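Local coordinates for protein thermotoga maritima TmcAL (Thermotoga maritima, PDB 5Y0T) that is a HUP-clan protein of the HIGH nucleotidyl transferase family, with a central mixed beta-sheet among many helices, and holds adenosine-5'-rp-alpha-thio-triphosphate in a pocket, at residues G246-L250 with E251-D255; E235-M238 with R239-E243; L68-V72 with V73-Q77; E223-R226 with D227-E231; F319-K323 with E324-K328. All coordinates share one frame; numbering follows the deposited sequence.

Contact 1 of 5, residues G246-L250 with E251-D255; sequences GPVFL and ENMGD
The ring of Phe-249 and the carboxylate of Glu-251 run alongside each other, their planes nearly parallel (11° apart). The acid meets the root of the aromatic side chain: Glu-251 OE1 is 3.4 Å from Phe-249 CB, and Glu-251 OE2 is 3.8 Å from Phe-249 CG. The Asn-252 amide is turned about half a right angle (48°) from the ring. The motif is a run of i+3 to i turns that leads into helix 254-261. Asn-252 N donates to Phe-249 O at 3.0 Å, and Met-253 N to Leu-250 O at 2.8 Å. Glu-251 CG stands between its backbone N and carbonyl carbon (chi1 59°), and the chain bends at chi2, which brings the carboxylate beside Phe-249 CB. Its OE1 also forms a salt bridge with Arg-218 of helix 210-218, on which the Phe-249 ring packs. Elsewhere in the turn, Val-248 CG1 touches Met-253 CE at 4.0 Å, and both residues rest on Tyr-398 of helix 381-399. Asn-252 returns its side chain to the start of the turn. Phe-249 N donates to Asn-252 OD1 at 2.8 Å, from above the amide plane. A water gives a second bond to Asn-252 OD1 and also donates to Pro-247 O at 2.7 Å.

Contact 2 of 5, residues E235-M238 with R239-E243; sequences EILM and REINE
Arg-239 sends its CG opposite the backbone N (chi1 -179°) and then bends at its third torsion (chi3 79°). This turns its guanidinium alongside Ile-236, one turn back on helix 231-242. Ile-236 has its CG1 beside its own backbone N, and chi2 of -70° turns CD1 toward the guanidinium. One face of the guanidinium is covered by Ile-236: CG2 lies 3.9 Å above the plane, toward the rim, and CD1 is 3.3 Å from Arg-239 NH1.

The guanidinium edge is used for charge. Arg-239 grips Glu-240 side-on, with two of its nitrogens, NE and NH2, on one oxygen. NE reaches Glu-240 OE2 at 2.8 Å, nearly in line with the C-O bond. NH2 reaches the same Glu-240 OE2 at 2.9 Å, from above the carboxylate plane. Arg-245 also pairs with this oxygen. Arg-239 NH1 has its own salt bridge to Glu-57 of helix 52-61. The arginines around it would probably keep the Glu-240 carboxylate ionised.

Another side of the helix is apolar. Met-238 is bent back so that its CE meets Ile-241 CD1 at 3.8 Å, and Leu-237 CG lies 4.1 Å from the same Ile-241 CD1. Trp-222 of helix 222-228 packs on Met-238 and Ile-241.

Four i+4 to i backbone bonds hold the segment; the last runs from Asn-242 N to Met-238 O at 2.7 Å. This is a regular alpha-helix near its C-terminal end, with a polar side toward helix 52-61 and an apolar side toward helix 222-228.

Contact 3 of 5, residues L68-V72 with V73-Q77; sequences LELPV and VFATQ
Leu-70 and Phe-74 pack closely where a sheet strand passes into the short helix 72-75. This is a beta-to-alpha connection at the central sheet of a HUP-type fold, with Pro-71 at the N-cap. Leu-70 CD1 is 3.7 Å from Phe-74 CB, and the two side chains cross at about a right angle. Leu-70 CD2 also leans on the Ala-75 backbone. The proline side is looser. Pro-71 CB is 4.0 Å from Phe-74 CD2 and 4.3 Å from Val-73 CG1. Neither side faces solvent: every residue that touches here is buried. Helices 79-92, 323-332 and 381-399 pack around the connection.

Within the turn, Pro-71 O and Val-72 O each accept two bonds. Pro-71 O accepts from Ala-75 N along a fairly straight line and from Phe-74 N at a poorer angle, both at 2.9 Å. Val-72 N is bonded to Asp-391 of helix 381-399. Past the helix, Gln-77 folds its amide back so that NE2 donates to Val-73 O at 2.9 Å, while its OE1 accepts from Asn-330 ND2.

Thr-76 holds its hydroxyl between its backbone N and carbonyl carbon (chi1 57°), directed at the preceding turn. Two donors then grip one oxygen from opposite faces of its plane: Thr-76 OG1 at 2.8 Å and Thr-76 N at 3.1 Å from Val-72 O.

Contact 4 of 5, residues E223-R226 with D227-E231; sequences EEVR and DSLPE
Ser-228 OG donates to Glu-224 O at 2.8 Å, a side-chain bond back into the preceding turn. Here helix 222-228 runs out, and this is its C-terminal turn. The hydroxyl lies beside the backbone N of Ser-228 (chi1 -55°), which puts it within reach of that carbonyl. Asp-227 N still makes a normal helical bond to Glu-223 O at 2.9 Å. The next step tightens: Ser-228 N donates to Val-225 O, three residues back. Leu-229 N makes a weak bond to Arg-226 O at 3.3 Å.

On the outer surface Arg-226 and Glu-223 form a salt bridge through Arg-226 NH2 and Glu-223 OE2. The modelled separation is very short, so its exact length is doubtful. Glu-224 is paired instead with Arg-221.

The inner side is apolar. Val-225 and Leu-229 run alongside each other, with Val-225 CG1 at 4.0 Å from Leu-229 CD1. Phe-234 of helix 231-242 packs on Val-225. The Leu-229 side chain is about 9 Å from the bound adenosine-5'-rp-alpha-thio-triphosphate. One water closes the end of the turn, donating to Arg-226 O and to Leu-229 O, each at 2.6 Å.

Contact 5 of 5, residues F319-K323 with E324-K328; sequences FEVNK and EFVEK
Asn-322 OD1 accepts from Phe-325 N at 3.0 Å, with an N-H...O angle of 159°. This is the capping bond at the start of helix 323-332, for which Asn-322 is the N-cap. The donor sits above the amide plane. The Asn-322 side chain stands between its backbone N and carbonyl carbon (chi1 60°), which swings the amide forward over the first turn. The Asn-322 side chain runs roughly perpendicular to that of Phe-325, amide and ring planes 60° apart, and OD1 also lies 3.5 Å from Phe-325 CB. The backbone takes over from there. Val-326 N donates to Asn-322 O at 3.2 Å, and Glu-327 N to Lys-323 O at 3.0 Å.

Before the cap, Val-321 packs forward onto the helix. Its CG1 sits at the edge of the Phe-325 ring, in the ring plane, 3.9 Å from Phe-325 CD2. The same Val-321 CG1 is only 3.4 Å from Val-326 CG2, tighter than usual for two carbons. Lys-323 reaches away to Glu-270 O.

The loop itself starts from a Schellman motif at Glu-320, where helix 307-318 has ended. A side-chain oxygen thus stands in for the missing carbonyl of an earlier turn, and valine contacts bury the apolar side of the junction.

All five contacts are local: each joins residues a few places apart along a helix, at a cap or round a turn. Along the chain they follow in series without nesting or crossing. Contact 3 comes first, where a core strand enters helix 72-75. Contact 4 closes the end of helix 222-228. Contact 2 lies on the next helix, 231-242, and touches contact 4 through Leu-237 against Val-225 and Leu-229. Contact 1 turns the following loop into helix 254-261 and meets contact 2 where Gly-246 and Pro-247 pack on Ile-241. Contact 5 starts helix 323-332. Far along the chain, it returns to contact 3, with Phe-325 and Val-326 against Val-73. Contacts 4 and 5 lie on opposite sides of the chain's centre.

Contact 1 of 5, residues G246-L250 with E251-D255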
# COMPACT_ATOMS: atom_id res chain seq x y z
N GLY A 246 -6.45 -9.11 19.61
CA GLY A 246 -7.38 -9.86 18.79
C GLY A 246 -8.81 -9.47 19.11
O GLY A 246 -9.04 -8.71 20.03
N PRO A 247 -9.77 -9.99 18.33
CA PRO A 247 -9.55 -10.83 17.17
C PRO A 247 -9.12 -9.98 15.99
O PRO A 247 -9.40 -8.78 15.99
CB PRO A 247 -10.92 -11.48 16.92
CG PRO A 247 -11.90 -10.43 17.41
CD PRO A 247 -11.21 -9.73 18.58
N VAL A 248 -8.44 -10.57 15.03
CA VAL A 248 -8.10 -9.88 13.79
C VAL A 248 -8.86 -10.55 12.66
O VAL A 248 -8.76 -11.77 12.49
CB VAL A 248 -6.58 -9.92 13.50
CG1 VAL A 248 -6.28 -9.27 12.14
CG2 VAL A 248 -5.80 -9.22 14.63
N PHE A 249 -9.64 -9.77 11.90
CA PHE A 249 -10.44 -10.35 10.81
C PHE A 249 -10.03 -9.76 9.47
O PHE A 249 -9.50 -8.65 9.40
CB PHE A 249 -11.94 -10.11 11.02
CG PHE A 249 -12.52 -10.80 12.24
CD1 PHE A 249 -12.51 -12.18 12.34
CD2 PHE A 249 -13.08 -10.06 13.27
CE1 PHE A 249 -13.06 -12.82 13.45
CE2 PHE A 249 -13.62 -10.68 14.38
CZ PHE A 249 -13.61 -12.07 14.47
N LEU A 250 -10.26 -10.50 8.39
CA LEU A 250 -9.92 -10.02 7.06
C LEU A 250 -10.57 -8.68 6.75
O LEU A 250 -9.98 -7.81 6.12
CB LEU A 250 -10.32 -11.04 6.00
CG LEU A 250 -9.97 -10.65 4.57
CD1 LEU A 250 -8.49 -10.45 4.41
CD2 LEU A 250 -10.48 -11.73 3.62
N GLU A 251 -11.80 -8.51 7.21
CA GLU A 251 -12.52 -7.29 6.89
C GLU A 251 -11.85 -6.07 7.53
O GLU A 251 -11.96 -4.95 7.02
CB GLU A 251 -14.00 -7.40 7.29
CG GLU A 251 -14.24 -7.67 8.76
CD GLU A 251 -14.53 -9.13 9.07
OE1 GLU A 251 -14.00 -10.02 8.36
OE2 GLU A 251 -15.28 -9.38 10.04
N ASN A 252 -11.10 -6.28 8.62
CA ASN A 252 -10.31 -5.19 9.22
C ASN A 252 -9.21 -4.72 8.26
O ASN A 252 -8.79 -3.56 8.31
CB ASN A 252 -9.66 -5.62 10.56
CG ASN A 252 -10.67 -6.17 11.57
OD1 ASN A 252 -10.39 -7.13 12.27
ND2 ASN A 252 -11.84 -5.55 11.64
N MET A 253 -8.75 -5.61 7.40
CA MET A 253 -7.72 -5.26 6.41
C MET A 253 -8.30 -4.84 5.07
O MET A 253 -7.56 -4.51 4.14
CB MET A 253 -6.79 -6.44 6.18
CG MET A 253 -6.00 -6.84 7.40
SD MET A 253 -5.16 -8.41 7.18
CE MET A 253 -4.27 -8.42 8.74
N GLY A 254 -9.62 -4.88 4.95
CA GLY A 254 -10.26 -4.72 3.66
C GLY A 254 -10.00 -3.37 3.01
O GLY A 254 -9.68 -3.29 1.82
N ASP A 255 -10.16 -2.29 3.78
CA ASP A 255 -9.97 -0.96 3.19
C ASP A 255 -8.52 -0.79 2.75
O ASP A 255 -8.26 -0.15 1.72
CB ASP A 255 -10.38 0.16 4.15
CG ASP A 255 -11.88 0.46 4.12
OD1 ASP A 255 -12.63 -0.17 3.35
OD2 ASP A 255 -12.31 1.37 4.87
O HOH W 1 -10.99 -6.92 14.89

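Contact 2 of 5, residues E235-M238 with R239-E243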
# COMPACT_ATOMS: atom_id res chain seq x y z
N GLU A 235 -8.59 -19.81 26.71
CA GLU A 235 -7.93 -18.93 27.68
C GLU A 235 -6.97 -17.98 26.97
O GLU A 235 -6.96 -16.79 27.23
CB GLU A 235 -7.19 -19.75 28.74
CG GLU A 235 -6.95 -19.01 30.03
CD GLU A 235 -8.25 -18.65 30.75
OE1 GLU A 235 -9.22 -19.44 30.66
OE2 GLU A 235 -8.30 -17.59 31.40
N ILE A 236 -6.18 -18.52 26.04
CA ILE A 236 -5.22 -17.69 25.33
C ILE A 236 -5.94 -16.72 24.37
O ILE A 236 -5.53 -15.56 24.20
CB ILE A 236 -4.21 -18.56 24.53
CG1 ILE A 236 -3.33 -19.40 25.46
CG2 ILE A 236 -3.36 -17.69 23.61
CD1 ILE A 236 -2.34 -18.63 26.25
N LEU A 237 -7.00 -17.20 23.74
CA LEU A 237 -7.84 -16.37 22.88
C LEU A 237 -8.37 -15.16 23.65
O LEU A 237 -8.29 -14.02 23.19
CB LEU A 237 -9.01 -17.18 22.30
CG LEU A 237 -10.02 -16.39 21.48
CD1 LEU A 237 -9.37 -15.87 20.20
CD2 LEU A 237 -11.24 -17.24 21.16
N MET A 238 -8.90 -15.42 24.84
CA MET A 238 -9.38 -14.34 25.72
C MET A 238 -8.25 -13.39 26.14
O MET A 238 -8.44 -12.17 26.22
CB MET A 238 -10.06 -14.92 26.95
CG MET A 238 -11.39 -15.59 26.66
SD MET A 238 -12.64 -14.44 26.05
CE MET A 238 -12.75 -14.91 24.32
N ARG A 239 -7.08 -13.96 26.42
CA ARG A 239 -5.89 -13.18 26.77
C ARG A 239 -5.56 -12.16 25.69
O ARG A 239 -5.31 -10.98 25.97
CB ARG A 239 -4.67 -14.08 27.00
CG ARG A 239 -3.40 -13.32 27.40
CD ARG A 239 -2.16 -14.20 27.32
NE ARG A 239 -1.68 -14.33 25.94
CZ ARG A 239 -0.78 -15.23 25.55
NH1 ARG A 239 -0.27 -16.08 26.42
NH2 ARG A 239 -0.40 -15.27 24.27
N GLU A 240 -5.56 -12.62 24.44
CA GLU A 240 -5.21 -11.73 23.33
C GLU A 240 -6.29 -10.67 23.14
O GLU A 240 -5.98 -9.51 22.84
CB GLU A 240 -5.01 -12.53 22.04
CG GLU A 240 -3.86 -13.53 22.11
CD GLU A 240 -2.53 -12.85 22.34
OE1 GLU A 240 -2.10 -12.13 21.42
OE2 GLU A 240 -1.94 -13.00 23.44
N ILE A 241 -7.54 -11.06 23.30
CA ILE A 241 -8.63 -10.11 23.15
C ILE A 241 -8.59 -9.07 24.28
O ILE A 241 -8.75 -7.87 24.03
CB ILE A 241 -9.99 -10.83 23.11
CG1 ILE A 241 -10.07 -11.70 21.85
CG2 ILE A 241 -11.16 -9.82 23.18
CD1 ILE A 241 -11.35 -12.49 21.73
N ASN A 242 -8.34 -9.52 25.51
CA ASN A 242 -8.21 -8.61 26.66
C ASN A 242 -7.12 -7.57 26.53
O ASN A 242 -7.21 -6.49 27.12
CB ASN A 242 -7.95 -9.39 27.95
CG ASN A 242 -9.13 -10.20 28.38
OD1 ASN A 242 -10.26 -9.94 27.94
ND2 ASN A 242 -8.90 -11.19 29.24
N GLU A 243 -6.05 -7.91 25.80
CA GLU A 243 -4.94 -6.98 25.61
C GLU A 243 -5.01 -6.21 24.29
O GLU A 243 -4.12 -5.43 23.99
CB GLU A 243 -3.61 -7.72 25.69
CG GLU A 243 -3.32 -8.28 27.08
CD GLU A 243 -1.94 -8.89 27.20
OE1 GLU A 243 -0.96 -8.28 26.69
OE2 GLU A 243 -1.83 -9.97 27.79

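Contact 3 of 5, residues L68-V72 with V73-Q77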
# COMPACT_ATOMS: atom_id res chain seq x y z
N LEU A 68 7.26 -24.91 14.57
CA LEU A 68 8.01 -24.25 13.50
C LEU A 68 7.07 -23.37 12.69
O LEU A 68 5.90 -23.70 12.57
CB LEU A 68 8.65 -25.28 12.57
CG LEU A 68 9.28 -26.49 13.26
CD1 LEU A 68 9.79 -27.53 12.24
CD2 LEU A 68 10.40 -26.02 14.15
N GLU A 69 7.57 -22.26 12.16
CA GLU A 69 6.74 -21.49 11.23
C GLU A 69 6.87 -22.02 9.80
O GLU A 69 7.97 -22.23 9.30
CB GLU A 69 7.11 -20.00 11.24
CG GLU A 69 6.18 -19.21 10.33
CD GLU A 69 6.35 -17.70 10.41
OE1 GLU A 69 7.23 -17.22 11.18
OE2 GLU A 69 5.62 -16.98 9.69
N LEU A 70 5.73 -22.26 9.16
CA LEU A 70 5.69 -22.50 7.72
C LEU A 70 5.84 -21.13 7.06
O LEU A 70 5.00 -20.26 7.26
CB LEU A 70 4.37 -23.17 7.32
CG LEU A 70 4.09 -23.39 5.81
CD1 LEU A 70 5.15 -24.30 5.22
CD2 LEU A 70 2.71 -23.96 5.59
N PRO A 71 6.94 -20.91 6.30
CA PRO A 71 7.14 -19.55 5.78
C PRO A 71 5.96 -19.04 4.96
O PRO A 71 5.29 -19.84 4.28
CB PRO A 71 8.39 -19.69 4.90
CG PRO A 71 9.20 -20.75 5.67
CD PRO A 71 8.11 -21.77 6.07
N VAL A 72 5.70 -17.74 5.04
CA VAL A 72 4.56 -17.10 4.38
C VAL A 72 4.42 -17.48 2.91
O VAL A 72 3.32 -17.67 2.40
CB VAL A 72 4.65 -15.56 4.48
CG1 VAL A 72 3.56 -14.89 3.63
CG2 VAL A 72 4.58 -15.11 5.94
N VAL A 73 5.55 -17.59 2.21
CA VAL A 73 5.49 -17.86 0.78
C VAL A 73 4.81 -19.22 0.49
O VAL A 73 4.24 -19.40 -0.58
CB VAL A 73 6.91 -17.81 0.15
CG1 VAL A 73 7.83 -18.92 0.73
CG2 VAL A 73 6.82 -17.86 -1.37
N PHE A 74 4.94 -20.18 1.41
CA PHE A 74 4.18 -21.45 1.34
C PHE A 74 2.82 -21.42 2.04
O PHE A 74 1.85 -21.98 1.54
CB PHE A 74 5.02 -22.60 1.90
CG PHE A 74 6.38 -22.67 1.27
CD1 PHE A 74 6.51 -23.04 -0.06
CD2 PHE A 74 7.52 -22.28 1.98
CE1 PHE A 74 7.76 -23.08 -0.67
CE2 PHE A 74 8.77 -22.32 1.38
CZ PHE A 74 8.89 -22.71 0.06
N ALA A 75 2.78 -20.80 3.22
CA ALA A 75 1.57 -20.80 4.05
C ALA A 75 0.35 -20.21 3.33
O ALA A 75 -0.79 -20.57 3.63
CB ALA A 75 1.83 -20.04 5.38
N THR A 76 0.60 -19.24 2.45
CA THR A 76 -0.47 -18.60 1.70
C THR A 76 -0.67 -19.11 0.28
O THR A 76 -1.38 -18.47 -0.50
CB THR A 76 -0.28 -17.07 1.66
OG1 THR A 76 0.99 -16.76 1.09
CG2 THR A 76 -0.36 -16.51 3.10
N GLN A 77 0.01 -20.18 -0.12
CA GLN A 77 -0.23 -20.72 -1.47
C GLN A 77 -1.40 -21.68 -1.51
O GLN A 77 -1.92 -22.09 -0.47
CB GLN A 77 1.00 -21.45 -1.99
CG GLN A 77 2.03 -20.56 -2.62
CD GLN A 77 3.12 -21.35 -3.28
OE1 GLN A 77 2.92 -21.94 -4.34
NE2 GLN A 77 4.30 -21.38 -2.66

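Contact 4 of 5, residues E223-R226 with D227-E231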
# COMPACT_ATOMS: atom_id res chain seq x y z
N GLU A 223 -19.95 -18.01 24.41
CA GLU A 223 -20.23 -19.28 25.07
C GLU A 223 -20.11 -20.43 24.09
O GLU A 223 -19.59 -21.50 24.42
CB GLU A 223 -21.63 -19.25 25.69
CG GLU A 223 -21.68 -18.59 27.06
CD GLU A 223 -20.92 -19.39 28.11
OE1 GLU A 223 -21.52 -20.31 28.71
OE2 GLU A 223 -19.72 -19.10 28.33
N GLU A 224 -20.60 -20.22 22.87
CA GLU A 224 -20.50 -21.23 21.83
C GLU A 224 -19.06 -21.37 21.38
O GLU A 224 -18.61 -22.47 21.04
CB GLU A 224 -21.41 -20.87 20.66
CG GLU A 224 -22.87 -21.01 21.03
CD GLU A 224 -23.79 -20.23 20.13
OE1 GLU A 224 -24.28 -20.80 19.14
OE2 GLU A 224 -24.02 -19.04 20.43
N VAL A 225 -18.32 -20.27 21.39
CA VAL A 225 -16.89 -20.32 21.08
C VAL A 225 -16.18 -21.17 22.13
O VAL A 225 -15.39 -22.06 21.80
CB VAL A 225 -16.25 -18.92 21.03
CG1 VAL A 225 -14.72 -19.03 20.88
CG2 VAL A 225 -16.81 -18.11 19.87
N ARG A 226 -16.48 -20.90 23.40
CA ARG A 226 -15.90 -21.68 24.49
C ARG A 226 -16.23 -23.16 24.35
O ARG A 226 -15.36 -24.01 24.57
CB ARG A 226 -16.38 -21.15 25.85
CG ARG A 226 -15.78 -21.91 27.04
CD ARG A 226 -15.66 -21.04 28.29
NE ARG A 226 -16.94 -20.54 28.76
CZ ARG A 226 -17.63 -21.08 29.76
NH1 ARG A 226 -17.16 -22.14 30.40
NH2 ARG A 226 -18.80 -20.56 30.12
N ASP A 227 -17.47 -23.48 23.97
CA ASP A 227 -17.86 -24.88 23.75
C ASP A 227 -17.11 -25.58 22.62
O ASP A 227 -17.08 -26.81 22.55
CB ASP A 227 -19.36 -24.98 23.46
CG ASP A 227 -20.21 -24.59 24.65
OD1 ASP A 227 -19.70 -24.64 25.79
OD2 ASP A 227 -21.38 -24.23 24.43
N SER A 228 -16.52 -24.79 21.72
CA SER A 228 -15.81 -25.32 20.55
C SER A 228 -14.31 -25.51 20.72
O SER A 228 -13.65 -26.09 19.85
CB SER A 228 -16.06 -24.40 19.35
OG SER A 228 -17.44 -24.21 19.13
N LEU A 229 -13.76 -24.98 21.81
CA LEU A 229 -12.30 -24.94 21.97
C LEU A 229 -11.87 -25.63 23.25
O LEU A 229 -12.60 -25.64 24.23
CB LEU A 229 -11.77 -23.50 21.99
CG LEU A 229 -12.15 -22.47 20.93
CD1 LEU A 229 -11.40 -21.16 21.20
CD2 LEU A 229 -11.88 -22.98 19.52
N PRO A 230 -10.67 -26.21 23.24
CA PRO A 230 -10.09 -26.66 24.51
C PRO A 230 -9.89 -25.46 25.45
O PRO A 230 -9.70 -24.34 24.98
CB PRO A 230 -8.74 -27.27 24.10
CG PRO A 230 -8.88 -27.58 22.64
CD PRO A 230 -9.80 -26.52 22.09
N GLU A 231 -9.92 -25.71 26.75
CA GLU A 231 -9.81 -24.64 27.74
C GLU A 231 -8.58 -23.75 27.55
O GLU A 231 -8.68 -22.52 27.57
CB GLU A 231 -9.80 -25.24 29.15
CG GLU A 231 -9.92 -24.21 30.25
CD GLU A 231 -10.04 -24.85 31.63
OE1 GLU A 231 -9.89 -26.09 31.73
OE2 GLU A 231 -10.29 -24.10 32.60
O HOH W 2 -13.19 -23.82 26.05

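Contact 5 of 5, residues F319-K323 with E324-K328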
# COMPACT_ATOMS: atom_id res chain seq x y z
N PHE A 319 1.82 -8.02 -0.54
CA PHE A 319 3.16 -8.38 -0.07
C PHE A 319 4.16 -8.45 -1.22
O PHE A 319 5.33 -8.80 -1.01
CB PHE A 319 3.11 -9.70 0.70
CG PHE A 319 2.38 -9.61 2.01
CD1 PHE A 319 2.56 -8.50 2.83
CD2 PHE A 319 1.51 -10.61 2.42
CE1 PHE A 319 1.89 -8.38 4.05
CE2 PHE A 319 0.83 -10.51 3.64
CZ PHE A 319 1.02 -9.39 4.45
N GLU A 320 3.69 -8.12 -2.42
CA GLU A 320 4.52 -8.12 -3.63
C GLU A 320 5.23 -9.44 -3.82
O GLU A 320 6.44 -9.51 -4.02
CB GLU A 320 5.53 -6.97 -3.59
CG GLU A 320 4.88 -5.61 -3.59
CD GLU A 320 5.88 -4.47 -3.71
OE1 GLU A 320 6.91 -4.52 -3.00
OE2 GLU A 320 5.62 -3.54 -4.50
N VAL A 321 4.46 -10.51 -3.77
CA VAL A 321 5.05 -11.83 -3.86
C VAL A 321 5.08 -12.17 -5.34
O VAL A 321 4.08 -12.57 -5.92
CB VAL A 321 4.20 -12.83 -3.03
CG1 VAL A 321 4.72 -14.25 -3.13
CG2 VAL A 321 4.14 -12.37 -1.56
N ASN A 322 6.26 -12.06 -5.95
CA ASN A 322 6.29 -12.07 -7.41
C ASN A 322 6.52 -13.47 -7.95
O ASN A 322 6.83 -14.39 -7.19
CB ASN A 322 7.35 -11.10 -7.94
CG ASN A 322 8.76 -11.43 -7.47
OD1 ASN A 322 9.38 -12.38 -7.95
ND2 ASN A 322 9.27 -10.65 -6.53
N LYS A 323 6.42 -13.62 -9.26
CA LYS A 323 6.41 -14.93 -9.90
C LYS A 323 7.75 -15.64 -9.80
O LYS A 323 7.81 -16.85 -9.55
CB LYS A 323 5.98 -14.81 -11.36
CG LYS A 323 4.50 -14.41 -11.50
CD LYS A 323 4.05 -14.30 -12.97
CE LYS A 323 2.52 -14.33 -13.07
NZ LYS A 323 1.99 -13.77 -14.36
N GLU A 324 8.84 -14.89 -9.96
CA GLU A 324 10.17 -15.49 -9.90
C GLU A 324 10.50 -16.01 -8.49
O GLU A 324 11.10 -17.08 -8.33
CB GLU A 324 11.23 -14.48 -10.36
CG GLU A 324 12.65 -15.05 -10.33
CD GLU A 324 13.66 -14.13 -11.00
OE1 GLU A 324 13.26 -13.07 -11.52
OE2 GLU A 324 14.86 -14.48 -10.99
N PHE A 325 10.11 -15.24 -7.48
CA PHE A 325 10.34 -15.59 -6.08
C PHE A 325 9.59 -16.87 -5.70
O PHE A 325 10.15 -17.77 -5.06
CB PHE A 325 9.93 -14.40 -5.20
CG PHE A 325 9.84 -14.71 -3.74
CD1 PHE A 325 10.98 -15.01 -3.00
CD2 PHE A 325 8.62 -14.65 -3.08
CE1 PHE A 325 10.90 -15.28 -1.64
CE2 PHE A 325 8.54 -14.90 -1.72
CZ PHE A 325 9.67 -15.22 -1.00
N VAL A 326 8.33 -16.97 -6.11
CA VAL A 326 7.55 -18.18 -5.79
C VAL A 326 8.08 -19.38 -6.58
O VAL A 326 8.14 -20.50 -6.07
CB VAL A 326 6.04 -17.99 -6.06
CG1 VAL A 326 5.28 -19.28 -5.83
CG2 VAL A 326 5.49 -16.92 -5.15
N GLU A 327 8.51 -19.15 -7.82
CA GLU A 327 9.07 -20.23 -8.63
C GLU A 327 10.31 -20.81 -7.96
O GLU A 327 10.47 -22.03 -7.88
CB GLU A 327 9.40 -19.74 -10.04
CG GLU A 327 10.09 -20.80 -10.90
CD GLU A 327 9.18 -21.96 -11.23
OE1 GLU A 327 7.94 -21.79 -11.14
OE2 GLU A 327 9.70 -23.05 -11.58
N LYS A 328 11.21 -19.95 -7.51
CA LYS A 328 12.40 -20.41 -6.80
C LYS A 328 12.04 -21.09 -5.47
O LYS A 328 12.64 -22.10 -5.09
CB LYS A 328 13.36 -19.25 -6.54
CG LYS A 328 14.15 -18.81 -7.76
CD LYS A 328 15.25 -17.83 -7.37
CE LYS A 328 16.28 -18.48 -6.44
NZ LYS A 328 17.43 -17.57 -6.11